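Local coordinates for protein SGNH-hydrolase family esterase (Altererythrobacter indicus, PDB 7C2A) that is an esterase of the SGNH-hydrolase family that may, like relatives, act as a lysophospholipase, at residues P72-E78 with I109-M114. Residues are numbered along the deposited sequence; the frame is centred on the assembly and turned at random.
Sequences PELAIVE and IPILLM
Ala75 and Val77 bond through both their N and O atoms to segment 109-114; strands 74-78 and 111-114 run parallel at 18°. Ala75 N reaches Pro110 O at 2.8 Å, and its carbonyl accepts Leu112 N; Val77 N then meets Leu112 O, and Val77 O takes Met114 N in a nearly straight bond (175° at the hydrogen). A water lies within hydrogen-bonding distance of Val77 O and Met114 O, beyond the last of these bonds.

Packing is dense on the face of Ala75, Val77 and Leu113, where the Ala75 methyl rests 3.8 Å from Ile109 CG2 and Leu113 CD1 packs 4.1 Å from Val77 CB. Helix 90-106 covers this face through Leu97, Leu101 and Leu104. On the other face, chi1 of Met114 (-67°) sets CG 3.7 Å from Ile76 CG2, and the bend at chi2 helps return CE to the same methyl.

The looser, partly open side is at Leu74, Pro110 and Leu112: Ile76 CG1 stays 4.4 Å from Leu112 CD2, while Pro110 CD and CG rest on Glu73 O. The carboxylate of Glu73 turns instead to Arg6. Two adjacent parallel strands joined through helix 90-106 form a beta-alpha-beta crossover within the five-stranded parallel sheet characteristic of the SGNH-hydrolase fold.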
loop_
_atom_site.group_PDB
_atom_site.type_symbol
_atom_site.label_atom_id
_atom_site.label_comp_id
_atom_site.label_asym_id
_atom_site.label_seq_id
_atom_site.Cartn_x
_atom_site.Cartn_y
_atom_site.Cartn_z
ATOM N N PRO A 72 -9.603 -14.242 10.708
ATOM C CA PRO A 72 -8.831 -13.130 11.265
ATOM C C PRO A 72 -9.574 -12.442 12.394
ATOM O O PRO A 72 -10.790 -12.238 12.340
ATOM C CB PRO A 72 -8.652 -12.194 10.067
ATOM C CG PRO A 72 -8.718 -13.109 8.875
ATOM C CD PRO A 72 -9.763 -14.126 9.246
ATOM N N GLU A 73 -8.814 -12.074 13.418
ATOM C CA GLU A 73 -9.333 -11.317 14.541
ATOM C C GLU A 73 -9.158 -9.812 14.356
ATOM O O GLU A 73 -9.752 -9.028 15.101
ATOM C CB GLU A 73 -8.676 -11.817 15.837
ATOM C CG GLU A 73 -8.910 -13.320 16.057
ATOM C CD GLU A 73 -8.081 -13.904 17.189
ATOM O OE1 GLU A 73 -7.124 -14.655 16.895
ATOM O OE2 GLU A 73 -8.408 -13.623 18.361
ATOM N N LEU A 74 -8.401 -9.409 13.346
ATOM C CA LEU A 74 -8.218 -8.027 12.943
ATOM C C LEU A 74 -7.749 -8.099 11.503
ATOM O O LEU A 74 -6.953 -8.974 11.159
ATOM C CB LEU A 74 -7.133 -7.345 13.785
ATOM C CG LEU A 74 -6.642 -5.972 13.319
ATOM C CD1 LEU A 74 -7.743 -4.936 13.428
ATOM C CD2 LEU A 74 -5.436 -5.529 14.135
ATOM N N ALA A 75 -8.251 -7.189 10.671
ATOM C CA ALA A 75 -7.787 -7.044 9.296
ATOM C C ALA A 75 -7.176 -5.663 9.142
ATOM O O ALA A 75 -7.837 -4.656 9.419
ATOM C CB ALA A 75 -8.936 -7.201 8.296
ATOM N N ILE A 76 -5.930 -5.620 8.689
ATOM C CA ILE A 76 -5.242 -4.374 8.383
ATOM C C ILE A 76 -5.288 -4.201 6.875
ATOM O O ILE A 76 -4.789 -5.055 6.138
ATOM C CB ILE A 76 -3.788 -4.396 8.879
ATOM C CG1 ILE A 76 -3.702 -4.786 10.362
ATOM C CG2 ILE A 76 -3.139 -3.048 8.602
ATOM C CD1 ILE A 76 -2.274 -4.980 10.883
ATOM N N VAL A 77 -5.881 -3.107 6.403
ATOM C CA VAL A 77 -6.105 -2.903 4.972
ATOM C C VAL A 77 -5.225 -1.751 4.511
ATOM O O VAL A 77 -5.337 -0.628 5.023
ATOM C CB VAL A 77 -7.582 -2.633 4.660
ATOM C CG1 VAL A 77 -7.768 -2.317 3.181
ATOM C CG2 VAL A 77 -8.442 -3.810 5.073
ATOM N N GLU A 78 -4.367 -2.027 3.528
ATOM C CA GLU A 78 -3.342 -1.094 3.064
ATOM C C GLU A 78 -3.343 -1.125 1.537
ATOM O O GLU A 78 -2.598 -1.882 0.927
ATOM C CB GLU A 78 -1.995 -1.517 3.639
ATOM C CG GLU A 78 -0.811 -0.694 3.202
ATOM C CD GLU A 78 -0.092 -1.264 1.986
ATOM O OE1 GLU A 78 0.221 -0.452 1.085
ATOM O OE2 GLU A 78 0.176 -2.483 1.923
ATOM N N ILE A 109 -15.280 -8.675 11.196
ATOM C CA ILE A 109 -13.834 -8.628 11.397
ATOM C C ILE A 109 -13.433 -7.177 11.629
ATOM O O ILE A 109 -13.653 -6.337 10.743
ATOM C CB ILE A 109 -13.086 -9.224 10.200
ATOM C CG1 ILE A 109 -13.442 -10.705 10.044
ATOM C CG2 ILE A 109 -11.583 -9.031 10.392
ATOM C CD1 ILE A 109 -12.933 -11.322 8.768
ATOM N N PRO A 110 -12.865 -6.841 12.787
ATOM C CA PRO A 110 -12.402 -5.470 13.022
ATOM C C PRO A 110 -11.380 -5.029 11.987
ATOM O O PRO A 110 -10.584 -5.826 11.490
ATOM C CB PRO A 110 -11.772 -5.550 14.418
ATOM C CG PRO A 110 -12.434 -6.716 15.077
ATOM C CD PRO A 110 -12.662 -7.705 13.965
ATOM N N ILE A 111 -11.380 -3.728 11.708
ATOM C CA ILE A 111 -10.594 -3.147 10.624
ATOM C C ILE A 111 -9.654 -2.080 11.169
ATOM O O ILE A 111 -10.079 -1.187 11.915
ATOM C CB ILE A 111 -11.506 -2.499 9.570
ATOM C CG1 ILE A 111 -12.478 -3.517 8.976
ATOM C CG2 ILE A 111 -10.677 -1.828 8.474
ATOM C CD1 ILE A 111 -13.662 -2.868 8.303
ATOM N N LEU A 112 -8.398 -2.138 10.741
ATOM C CA LEU A 112 -7.467 -1.021 10.836
ATOM C C LEU A 112 -7.091 -0.614 9.415
ATOM O O LEU A 112 -6.575 -1.432 8.645
ATOM C CB LEU A 112 -6.220 -1.415 11.627
ATOM C CG LEU A 112 -5.118 -0.360 11.712
ATOM C CD1 LEU A 112 -5.617 0.885 12.420
ATOM C CD2 LEU A 112 -3.900 -0.935 12.418
ATOM N N LEU A 113 -7.348 0.637 9.065
ATOM C CA LEU A 113 -7.066 1.164 7.740
ATOM C C LEU A 113 -5.752 1.934 7.756
ATOM O O LEU A 113 -5.566 2.823 8.586
ATOM C CB LEU A 113 -8.203 2.094 7.326
ATOM C CG LEU A 113 -8.299 2.533 5.868
ATOM C CD1 LEU A 113 -8.484 1.352 4.926
ATOM C CD2 LEU A 113 -9.437 3.526 5.692
ATOM N N MET A 114 -4.861 1.598 6.826
ATOM C CA MET A 114 -3.559 2.305 6.699
ATOM C C MET A 114 -3.741 3.437 5.682
ATOM O O MET A 114 -3.930 3.148 4.489
ATOM C CB MET A 114 -2.466 1.342 6.232
ATOM C CG MET A 114 -2.133 0.273 7.265
ATOM S SD MET A 114 -1.786 0.993 8.894
ATOM C CE MET A 114 -0.754 -0.281 9.615
HETATM O O HOH W 1 -5.573 1.405 2.960
#